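Local coordinates for protein lactoylglutathione lyase (Pseudomonas aeruginosa, PDB 4MTR) that belongs to the glyoxalase/bleomycin resistance/dioxygenase superfamily and binds zinc ions between the two subunits of a dimer, at residues Leu8-Leu13 / Leu55-Asn60; Asp70-Leu75 / Asp117-Glu122; Val109-Glu114 / Val121-Lys126. All coordinates share one frame; numbering follows the deposited sequence.

From the N terminus, strand 2-9 is met first, and interaction 1 closes the first loop when strand 54-60 returns to lie parallel beside it, with helix 13-22 and two further strands in between. The chain then enters strand 72-79, and interaction 2 closes a loop of the same length, 41 intervening residues, against strand 120-125. Interactions 1 and 2 therefore follow in series, one for each four-stranded sheet. Interaction 3 is a short hairpin that opens inside the span of interaction 2 and ends on the same strand, four residues further on, sharing Val121 and Glu122. The two halves of the chain touch where Tyr119 OH meets Arg9 O and Asp117 OD1 meets Ala11 N.

Interaction 1: Leu8-Leu13 / Leu55-Asn60; sequences LRVADL and LELTHN. With ZN (zinc ion), chain E.
His59 carries the parallel pairing past the end of strand 2-9 with its ring: ND1 donates to Val10 O at 2.7 Å, the acceptor lying 17° out of the ring plane. CG stands anti to the backbone N (chi1 179°), which carries the imidazole over to the turn, where CE1 also comes 3.0 Å from Ala11 O. Before this, three backbone bonds join the strands, Leu8 N to Glu56 O, Thr58 N to Leu8 O, and Val10 N to Thr58 O, the last at 2.8 Å. Toward helix 13-22, Leu13 CD1 rests on Leu57 CB at 3.7 Å, and Val10 CG1 meets Leu57 CD2 at 4.0 Å; the two side chains run at a slant to each other. Leu8 crosses Leu55 at about a right angle. On the other face, Arg9 passes its CD by Asn60 ND2 at 3.5 Å, while its guanidinium NH1 bonds Asp70 O of the second subunit and Asn60 ND2 bonds Tyr66. On that face too, Glu56 OE1 binds a zinc ion at 2.2 Å, with His5 and, from the second subunit, His74 and Glu122. The bond to Val10 O implies that His59 ND1 bears a proton, and it restrains the ring's rotation.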
loop_
_atom_site.group_PDB
_atom_site.type_symbol
_atom_site.label_atom_id
_atom_site.label_comp_id
_atom_site.label_asym_id
_atom_site.label_seq_id
_atom_site.Cartn_x
_atom_site.Cartn_y
_atom_site.Cartn_z
ATOM N N LEU A 8 5.009 -2.408 4.725
ATOM C CA LEU A 8 6.284 -1.718 4.445
ATOM C C LEU A 8 7.304 -2.114 5.480
ATOM O O LEU A 8 6.976 -2.217 6.658
ATOM C CB LEU A 8 6.076 -0.194 4.500
ATOM C CG LEU A 8 5.054 0.421 3.497
ATOM C CD1 LEU A 8 4.881 1.945 3.735
ATOM C CD2 LEU A 8 5.453 0.157 2.043
ATOM N N ARG A 9 8.526 -2.424 5.039
ATOM C CA ARG A 9 9.628 -2.757 5.955
ATOM C C ARG A 9 10.310 -1.431 6.371
ATOM O O ARG A 9 10.540 -0.538 5.544
ATOM C CB ARG A 9 10.635 -3.723 5.323
ATOM C CG ARG A 9 9.996 -5.074 4.943
ATOM C CD ARG A 9 10.994 -6.156 4.549
ATOM N NE ARG A 9 10.293 -7.408 4.267
ATOM C CZ ARG A 9 9.790 -7.740 3.085
ATOM N NH1 ARG A 9 9.977 -6.955 2.030
ATOM N NH2 ARG A 9 9.089 -8.853 2.946
ATOM N N VAL A 10 10.587 -1.309 7.661
ATOM C CA VAL A 10 11.130 -0.095 8.287
ATOM C C VAL A 10 12.443 -0.393 9.022
ATOM O O VAL A 10 12.538 -1.422 9.694
ATOM C CB VAL A 10 10.096 0.661 9.181
ATOM C CG1 VAL A 10 8.959 1.241 8.336
ATOM C CG2 VAL A 10 9.532 -0.220 10.288
ATOM N N ALA A 11 13.433 0.518 8.904
ATOM C CA ALA A 11 14.769 0.387 9.523
ATOM C C ALA A 11 14.677 0.497 11.018
ATOM O O ALA A 11 15.464 -0.121 11.727
ATOM C CB ALA A 11 15.707 1.473 8.996
ATOM N N ASP A 12 13.717 1.276 11.511
ATOM C CA ASP A 12 13.558 1.502 12.929
ATOM C C ASP A 12 12.072 1.616 13.239
ATOM O O ASP A 12 11.445 2.624 12.911
ATOM C CB ASP A 12 14.332 2.789 13.313
ATOM C CG ASP A 12 14.407 3.097 14.796
ATOM O OD1 ASP A 12 13.380 2.936 15.490
ATOM O OD2 ASP A 12 15.447 3.629 15.235
ATOM N N LEU A 13 11.525 0.595 13.911
ATOM C CA LEU A 13 10.105 0.536 14.237
ATOM C C LEU A 13 9.557 1.679 15.063
ATOM O O LEU A 13 8.513 2.224 14.700
ATOM C CB LEU A 13 9.667 -0.861 14.742
ATOM C CG LEU A 13 8.144 -1.101 14.802
ATOM C CD1 LEU A 13 7.536 -1.214 13.397
ATOM C CD2 LEU A 13 7.813 -2.332 15.602
ATOM N N LEU A 55 -2.123 -0.183 7.977
ATOM C CA LEU A 55 -0.761 -0.155 7.464
ATOM C C LEU A 55 0.061 -1.069 8.356
ATOM O O LEU A 55 0.071 -0.889 9.576
ATOM C CB LEU A 55 -0.193 1.282 7.461
ATOM C CG LEU A 55 1.296 1.403 7.077
ATOM C CD1 LEU A 55 1.551 0.915 5.608
ATOM C CD2 LEU A 55 1.813 2.828 7.315
ATOM N N GLU A 56 0.713 -2.070 7.756
ATOM C CA GLU A 56 1.547 -2.984 8.516
ATOM C C GLU A 56 2.995 -2.559 8.397
ATOM O O GLU A 56 3.525 -2.376 7.305
ATOM C CB GLU A 56 1.377 -4.414 7.979
ATOM C CG GLU A 56 2.215 -5.458 8.726
ATOM C CD GLU A 56 2.107 -6.860 8.126
ATOM O OE1 GLU A 56 1.521 -7.001 7.030
ATOM O OE2 GLU A 56 2.562 -7.826 8.779
ATOM N N LEU A 57 3.656 -2.466 9.505
ATOM C CA LEU A 57 5.071 -2.095 9.520
ATOM C C LEU A 57 5.877 -3.264 10.009
ATOM O O LEU A 57 5.569 -3.802 11.076
ATOM C CB LEU A 57 5.256 -0.937 10.494
ATOM C CG LEU A 57 4.515 0.348 10.112
ATOM C CD1 LEU A 57 4.669 1.371 11.190
ATOM C CD2 LEU A 57 5.027 0.920 8.746
ATOM N N THR A 58 6.927 -3.630 9.277
ATOM C CA THR A 58 7.793 -4.761 9.657
ATOM C C THR A 58 9.228 -4.299 9.880
ATOM O O THR A 58 9.771 -3.599 9.053
ATOM C CB THR A 58 7.795 -5.835 8.534
ATOM O OG1 THR A 58 6.464 -6.320 8.346
ATOM C CG2 THR A 58 8.715 -7.007 8.830
ATOM N N HIS A 59 9.854 -4.761 10.954
ATOM C CA HIS A 59 11.254 -4.528 11.143
ATOM C C HIS A 59 11.938 -5.868 11.313
ATOM O O HIS A 59 11.552 -6.632 12.203
ATOM C CB HIS A 59 11.556 -3.614 12.347
ATOM C CG HIS A 59 13.039 -3.440 12.488
ATOM N ND1 HIS A 59 13.802 -2.974 11.437
ATOM C CD2 HIS A 59 13.865 -3.867 13.471
ATOM C CE1 HIS A 59 15.057 -3.074 11.835
ATOM N NE2 HIS A 59 15.140 -3.600 13.057
ATOM N N ASN A 60 12.903 -6.175 10.453
ATOM C CA ASN A 60 13.680 -7.409 10.550
ATOM C C ASN A 60 14.919 -7.066 11.394
ATOM O O ASN A 60 15.706 -6.206 11.003
ATOM C CB ASN A 60 14.100 -7.907 9.172
ATOM C CG ASN A 60 12.951 -8.278 8.265
ATOM O OD1 ASN A 60 12.365 -9.385 8.357
ATOM N ND2 ASN A 60 12.661 -7.393 7.315
HETATM ZN ZN ZN E . 0.375 -8.488 5.833
HETATM O O HOH W 1 0.927 -9.711 7.202
#

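Interaction 2: Asp70-Leu75 / Asp117-Glu122; sequences DGYGHL and DGYKVE. With ZN (zinc ion), chain F.
Strands 72-75 and 120-122 run parallel with a 50° angle between their directions, and just two backbone bonds join them here, Leu75 N to Lys120 O at 3.1 Å and Glu122 N to Leu75 O at 2.8 Å. Nearer the start of the pairing, water bridges the strands where they do not bond directly: one molecule donates to Gly73 O and accepts from Lys120 N. A second, at the edge of the Tyr72 ring and in its plane, bridges Tyr72 OH to Lys120 O, which also accepts from Leu75 N. The Tyr72 and Tyr119 rings are nearly perpendicular, and Tyr72 CE2 meets Tyr119 CD1 at 3.9 Å; the Tyr119 hydroxyl bonds Arg9 O. His74 and Glu122 converge on a zinc ion, with His74 NE2 at 2.1 Å and Glu122 OE1 at 2.3 Å. Imidazole and carboxylate planes are turned 68° apart, and the metal holds NE2 and OE1 close together. With CG between its backbone N and carbonyl carbon (chi1 55°), His74 brings NE2 to the metal, which Glu122 reaches on an extended chain. Glu122 OE2 takes a weak hydrogen bond from the zinc-bound water, itself 2.1 Å from the metal. His5 and Glu56 of the second subunit complete the coordination. Two histidines and two glutamates, a pair from each chain, make an intersubunit metal site typical of metal-dependent glyoxalase I enzymes of the vicinal oxygen chelate fold.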
loop_
_atom_site.group_PDB
_atom_site.type_symbol
_atom_site.label_atom_id
_atom_site.label_comp_id
_atom_site.label_asym_id
_atom_site.label_seq_id
_atom_site.Cartn_x
_atom_site.Cartn_y
_atom_site.Cartn_z
ATOM N N ASP A 70 11.799 1.726 -7.530
ATOM C CA ASP A 70 10.901 2.783 -7.991
ATOM C C ASP A 70 9.560 2.230 -8.391
ATOM O O ASP A 70 8.815 2.906 -9.085
ATOM C CB ASP A 70 11.541 3.627 -9.118
ATOM C CG ASP A 70 11.956 2.848 -10.350
ATOM O OD1 ASP A 70 12.530 3.466 -11.277
ATOM O OD2 ASP A 70 11.689 1.628 -10.401
ATOM N N GLY A 71 9.283 0.986 -7.996
ATOM C CA GLY A 71 8.003 0.344 -8.281
ATOM C C GLY A 71 6.942 0.834 -7.305
ATOM O O GLY A 71 5.856 1.272 -7.711
ATOM N N TYR A 72 7.245 0.757 -6.002
ATOM C CA TYR A 72 6.328 1.243 -4.980
ATOM C C TYR A 72 6.109 2.747 -5.109
ATOM O O TYR A 72 7.073 3.499 -5.212
ATOM C CB TYR A 72 6.791 0.882 -3.580
ATOM C CG TYR A 72 5.862 1.443 -2.527
ATOM C CD1 TYR A 72 4.572 0.953 -2.380
ATOM C CD2 TYR A 72 6.236 2.538 -1.752
ATOM C CE1 TYR A 72 3.714 1.457 -1.418
ATOM C CE2 TYR A 72 5.372 3.071 -0.793
ATOM C CZ TYR A 72 4.112 2.522 -0.633
ATOM O OH TYR A 72 3.225 3.039 0.266
ATOM N N GLY A 73 4.849 3.159 -5.124
ATOM C CA GLY A 73 4.484 4.560 -5.293
ATOM C C GLY A 73 4.369 5.315 -3.987
ATOM O O GLY A 73 5.300 6.017 -3.582
ATOM N N HIS A 74 3.213 5.186 -3.323
ATOM C CA HIS A 74 2.922 5.932 -2.101
ATOM C C HIS A 74 1.688 5.345 -1.417
ATOM O O HIS A 74 1.049 4.428 -1.956
ATOM C CB HIS A 74 2.650 7.422 -2.475
ATOM C CG HIS A 74 1.563 7.635 -3.493
ATOM N ND1 HIS A 74 1.860 7.917 -4.817
ATOM C CD2 HIS A 74 0.218 7.648 -3.342
ATOM C CE1 HIS A 74 0.699 8.039 -5.435
ATOM N NE2 HIS A 74 -0.320 7.902 -4.590
ATOM N N LEU A 75 1.371 5.885 -0.227
ATOM C CA LEU A 75 0.181 5.555 0.540
ATOM C C LEU A 75 -0.611 6.847 0.577
ATOM O O LEU A 75 -0.055 7.879 0.943
ATOM C CB LEU A 75 0.526 5.083 1.987
ATOM C CG LEU A 75 -0.692 4.657 2.822
ATOM C CD1 LEU A 75 -1.287 3.328 2.305
ATOM C CD2 LEU A 75 -0.304 4.504 4.306
ATOM N N ASP A 117 11.758 6.391 6.656
ATOM C CA ASP A 117 12.414 5.512 5.712
ATOM C C ASP A 117 12.375 6.038 4.264
ATOM O O ASP A 117 12.900 5.374 3.373
ATOM C CB ASP A 117 11.806 4.102 5.766
ATOM C CG ASP A 117 12.067 3.422 7.078
ATOM O OD1 ASP A 117 13.026 2.635 7.151
ATOM O OD2 ASP A 117 11.291 3.650 8.018
ATOM N N GLY A 118 11.729 7.179 4.046
ATOM C CA GLY A 118 11.577 7.777 2.722
ATOM C C GLY A 118 10.341 7.324 1.955
ATOM O O GLY A 118 10.179 7.682 0.791
ATOM N N TYR A 119 9.414 6.592 2.605
ATOM C CA TYR A 119 8.190 6.185 1.917
ATOM C C TYR A 119 7.301 7.398 1.820
ATOM O O TYR A 119 7.132 8.128 2.796
ATOM C CB TYR A 119 7.442 5.098 2.655
ATOM C CG TYR A 119 8.201 3.790 2.724
ATOM C CD1 TYR A 119 8.447 3.040 1.573
ATOM C CD2 TYR A 119 8.623 3.276 3.943
ATOM C CE1 TYR A 119 9.084 1.801 1.643
ATOM C CE2 TYR A 119 9.267 2.052 4.022
ATOM C CZ TYR A 119 9.509 1.323 2.872
ATOM O OH TYR A 119 10.111 0.101 2.981
ATOM N N LYS A 120 6.731 7.603 0.647
ATOM C CA LYS A 120 5.900 8.771 0.411
ATOM C C LYS A 120 4.446 8.603 0.874
ATOM O O LYS A 120 3.793 7.580 0.630
ATOM C CB LYS A 120 5.941 9.151 -1.078
ATOM C CG LYS A 120 7.335 9.543 -1.567
ATOM C CD LYS A 120 7.351 9.762 -3.078
ATOM C CE LYS A 120 8.685 10.281 -3.558
ATOM N NZ LYS A 120 8.964 11.656 -3.053
ATOM N N VAL A 121 3.928 9.656 1.472
ATOM C CA VAL A 121 2.562 9.673 1.911
ATOM C C VAL A 121 1.868 10.811 1.174
ATOM O O VAL A 121 2.305 11.953 1.264
ATOM C CB VAL A 121 2.446 9.776 3.455
ATOM C CG1 VAL A 121 0.987 9.920 3.896
ATOM C CG2 VAL A 121 3.112 8.593 4.158
ATOM N N GLU A 122 0.788 10.493 0.457
ATOM C CA GLU A 122 -0.015 11.457 -0.271
ATOM C C GLU A 122 -1.177 11.948 0.597
ATOM O O GLU A 122 -2.044 11.165 0.956
ATOM C CB GLU A 122 -0.539 10.798 -1.557
ATOM C CG GLU A 122 -1.211 11.760 -2.538
ATOM C CD GLU A 122 -1.874 11.152 -3.763
ATOM O OE1 GLU A 122 -2.325 9.985 -3.712
ATOM O OE2 GLU A 122 -1.982 11.875 -4.777
HETATM ZN ZN ZN F . -2.340 8.208 -5.124
HETATM O O HOH W 2 4.160 5.029 1.638
HETATM O O HOH W 3 7.292 5.907 -1.542
HETATM O O HOH W 4 -2.632 9.549 -6.698
#

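Interaction 3: Val109-Glu114 / Val121-Lys126; sequences VIAFLE and VELIQK. With ZN (zinc ion), chain F.
Val109 and Gln125 face each other where this antiparallel hairpin opens: Gln125 N gives a nearly straight bond to Val109 O at 3.0 Å. With CG opposite the backbone N (chi1 -166°) and the chain extended, Gln125 lays its amide alongside Val109, NE2 against CG2, and its OE1 is satisfied by Ala82 N. Further along, Ala111 and Leu123 exchange two bonds. Ala111 N lies in the carbonyl plane of Leu123 O and uses a lone pair, whereas Leu123 N, at 2.7 Å from Ala111 O, is tilted 29° from its acceptor's plane. Leu113 and Val121 also exchange two, with Val121 N 2.8 Å from Leu113 O. The backbone of Phe112 bonds Arg98 on the neighbouring strand, and that of Ile124 bonds Ile77. Strands 110-114 and 120-125 are the middle two of the second four-stranded sheet, the half-barrel unit of the vicinal oxygen chelate fold. On its helix-covered face, Leu113 CG meets Leu123 CD1 at 3.8 Å, and helix 82-91 packs over both. The metal face carries the non-hydrogen-bonded pairs Ile110-Ile124 and Phe112-Glu122. Glu122 CB sits over the Phe112 ring in a CH-pi contact, 4.1 Å from its centroid, and Glu122 CG touches Ile110 CG2 at 3.8 Å. Both neighbours pack against the stem of a carboxylate whose OE1 is committed to zinc. Phe112 also meets His74 edge-to-face and Arg98 in a cation-pi contact.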
loop_
_atom_site.group_PDB
_atom_site.type_symbol
_atom_site.label_atom_id
_atom_site.label_comp_id
_atom_site.label_asym_id
_atom_site.label_seq_id
_atom_site.Cartn_x
_atom_site.Cartn_y
_atom_site.Cartn_z
ATOM N N VAL A 109 -6.935 19.937 -2.976
ATOM C CA VAL A 109 -5.738 20.225 -2.182
ATOM C C VAL A 109 -4.999 18.921 -1.838
ATOM O O VAL A 109 -5.519 18.067 -1.102
ATOM C CB VAL A 109 -5.994 21.107 -0.928
ATOM C CG1 VAL A 109 -4.678 21.619 -0.351
ATOM C CG2 VAL A 109 -6.918 22.276 -1.246
ATOM N N ILE A 110 -3.793 18.766 -2.410
ATOM C CA ILE A 110 -2.972 17.580 -2.198
ATOM C C ILE A 110 -1.570 18.017 -1.771
ATOM O O ILE A 110 -1.144 19.124 -2.103
ATOM C CB ILE A 110 -3.013 16.627 -3.445
ATOM C CG1 ILE A 110 -4.468 16.139 -3.716
ATOM C CG2 ILE A 110 -2.051 15.416 -3.300
ATOM C CD1 ILE A 110 -4.705 15.422 -5.048
ATOM N N ALA A 111 -0.881 17.165 -0.988
ATOM C CA ALA A 111 0.484 17.371 -0.499
ATOM C C ALA A 111 1.179 16.007 -0.295
ATOM O O ALA A 111 0.500 14.978 -0.310
ATOM C CB ALA A 111 0.445 18.142 0.798
ATOM N N PHE A 112 2.522 15.996 -0.142
ATOM C CA PHE A 112 3.304 14.770 0.050
ATOM C C PHE A 112 4.267 14.884 1.218
ATOM O O PHE A 112 5.023 15.850 1.282
ATOM C CB PHE A 112 4.117 14.418 -1.216
ATOM C CG PHE A 112 3.399 13.555 -2.227
ATOM C CD1 PHE A 112 2.599 14.130 -3.215
ATOM C CD2 PHE A 112 3.494 12.170 -2.176
ATOM C CE1 PHE A 112 1.918 13.327 -4.146
ATOM C CE2 PHE A 112 2.824 11.367 -3.114
ATOM C CZ PHE A 112 2.043 11.950 -4.096
ATOM N N LEU A 113 4.240 13.896 2.131
ATOM C CA LEU A 113 5.171 13.759 3.250
ATOM C C LEU A 113 6.047 12.582 2.936
ATOM O O LEU A 113 5.673 11.720 2.134
ATOM C CB LEU A 113 4.448 13.408 4.583
ATOM C CG LEU A 113 3.295 14.265 5.099
ATOM C CD1 LEU A 113 2.903 13.829 6.523
ATOM C CD2 LEU A 113 3.657 15.739 5.110
ATOM N N GLU A 114 7.183 12.503 3.607
ATOM C CA GLU A 114 8.074 11.349 3.572
ATOM C C GLU A 114 8.207 10.846 5.014
ATOM O O GLU A 114 8.467 11.634 5.948
ATOM C CB GLU A 114 9.463 11.700 3.034
ATOM C CG GLU A 114 9.480 11.982 1.549
ATOM C CD GLU A 114 10.872 11.930 0.960
ATOM O OE1 GLU A 114 11.848 11.959 1.745
ATOM O OE2 GLU A 114 10.989 11.817 -0.282
ATOM N N VAL A 121 3.928 9.656 1.472
ATOM C CA VAL A 121 2.562 9.673 1.911
ATOM C C VAL A 121 1.868 10.811 1.174
ATOM O O VAL A 121 2.305 11.953 1.264
ATOM C CB VAL A 121 2.446 9.776 3.455
ATOM C CG1 VAL A 121 0.987 9.920 3.896
ATOM C CG2 VAL A 121 3.112 8.593 4.158
ATOM N N GLU A 122 0.788 10.493 0.457
ATOM C CA GLU A 122 -0.015 11.457 -0.271
ATOM C C GLU A 122 -1.177 11.948 0.597
ATOM O O GLU A 122 -2.044 11.165 0.956
ATOM C CB GLU A 122 -0.539 10.798 -1.557
ATOM C CG GLU A 122 -1.211 11.760 -2.538
ATOM C CD GLU A 122 -1.874 11.152 -3.763
ATOM O OE1 GLU A 122 -2.325 9.985 -3.712
ATOM O OE2 GLU A 122 -1.982 11.875 -4.777
ATOM N N LEU A 123 -1.210 13.254 0.918
ATOM C CA LEU A 123 -2.290 13.849 1.706
ATOM C C LEU A 123 -3.360 14.401 0.802
ATOM O O LEU A 123 -3.099 15.309 0.008
ATOM C CB LEU A 123 -1.780 14.963 2.647
ATOM C CG LEU A 123 -0.648 14.598 3.598
ATOM C CD1 LEU A 123 -0.105 15.858 4.251
ATOM C CD2 LEU A 123 -1.077 13.537 4.652
ATOM N N ILE A 124 -4.559 13.854 0.907
ATOM C CA ILE A 124 -5.660 14.274 0.046
ATOM C C ILE A 124 -6.713 14.908 0.934
ATOM O O ILE A 124 -7.357 14.225 1.712
ATOM C CB ILE A 124 -6.174 13.077 -0.818
ATOM C CG1 ILE A 124 -5.065 12.592 -1.802
ATOM C CG2 ILE A 124 -7.521 13.399 -1.543
ATOM C CD1 ILE A 124 -5.347 11.290 -2.521
ATOM N N GLN A 125 -6.875 16.234 0.824
ATOM C CA GLN A 125 -7.838 16.946 1.657
ATOM C C GLN A 125 -9.243 16.414 1.434
ATOM O O GLN A 125 -9.651 16.234 0.288
ATOM C CB GLN A 125 -7.769 18.453 1.380
ATOM C CG GLN A 125 -8.486 19.282 2.430
ATOM C CD GLN A 125 -7.980 20.689 2.397
ATOM O OE1 GLN A 125 -6.941 21.004 2.977
ATOM N NE2 GLN A 125 -8.685 21.553 1.683
ATOM N N LYS A 126 -9.959 16.126 2.530
ATOM C CA LYS A 126 -11.334 15.620 2.505
ATOM C C LYS A 126 -12.208 16.506 1.598
ATOM O O LYS A 126 -12.092 17.735 1.636
ATOM C CB LYS A 126 -11.908 15.559 3.929
ATOM C CG LYS A 126 -13.139 14.666 4.044
ATOM C CD LYS A 126 -13.778 14.745 5.411
ATOM C CE LYS A 126 -14.993 13.855 5.510
ATOM N NZ LYS A 126 -15.538 13.821 6.895
HETATM ZN ZN ZN F . -2.340 8.208 -5.124
HETATM O O HOH W 4 -2.632 9.549 -6.698
#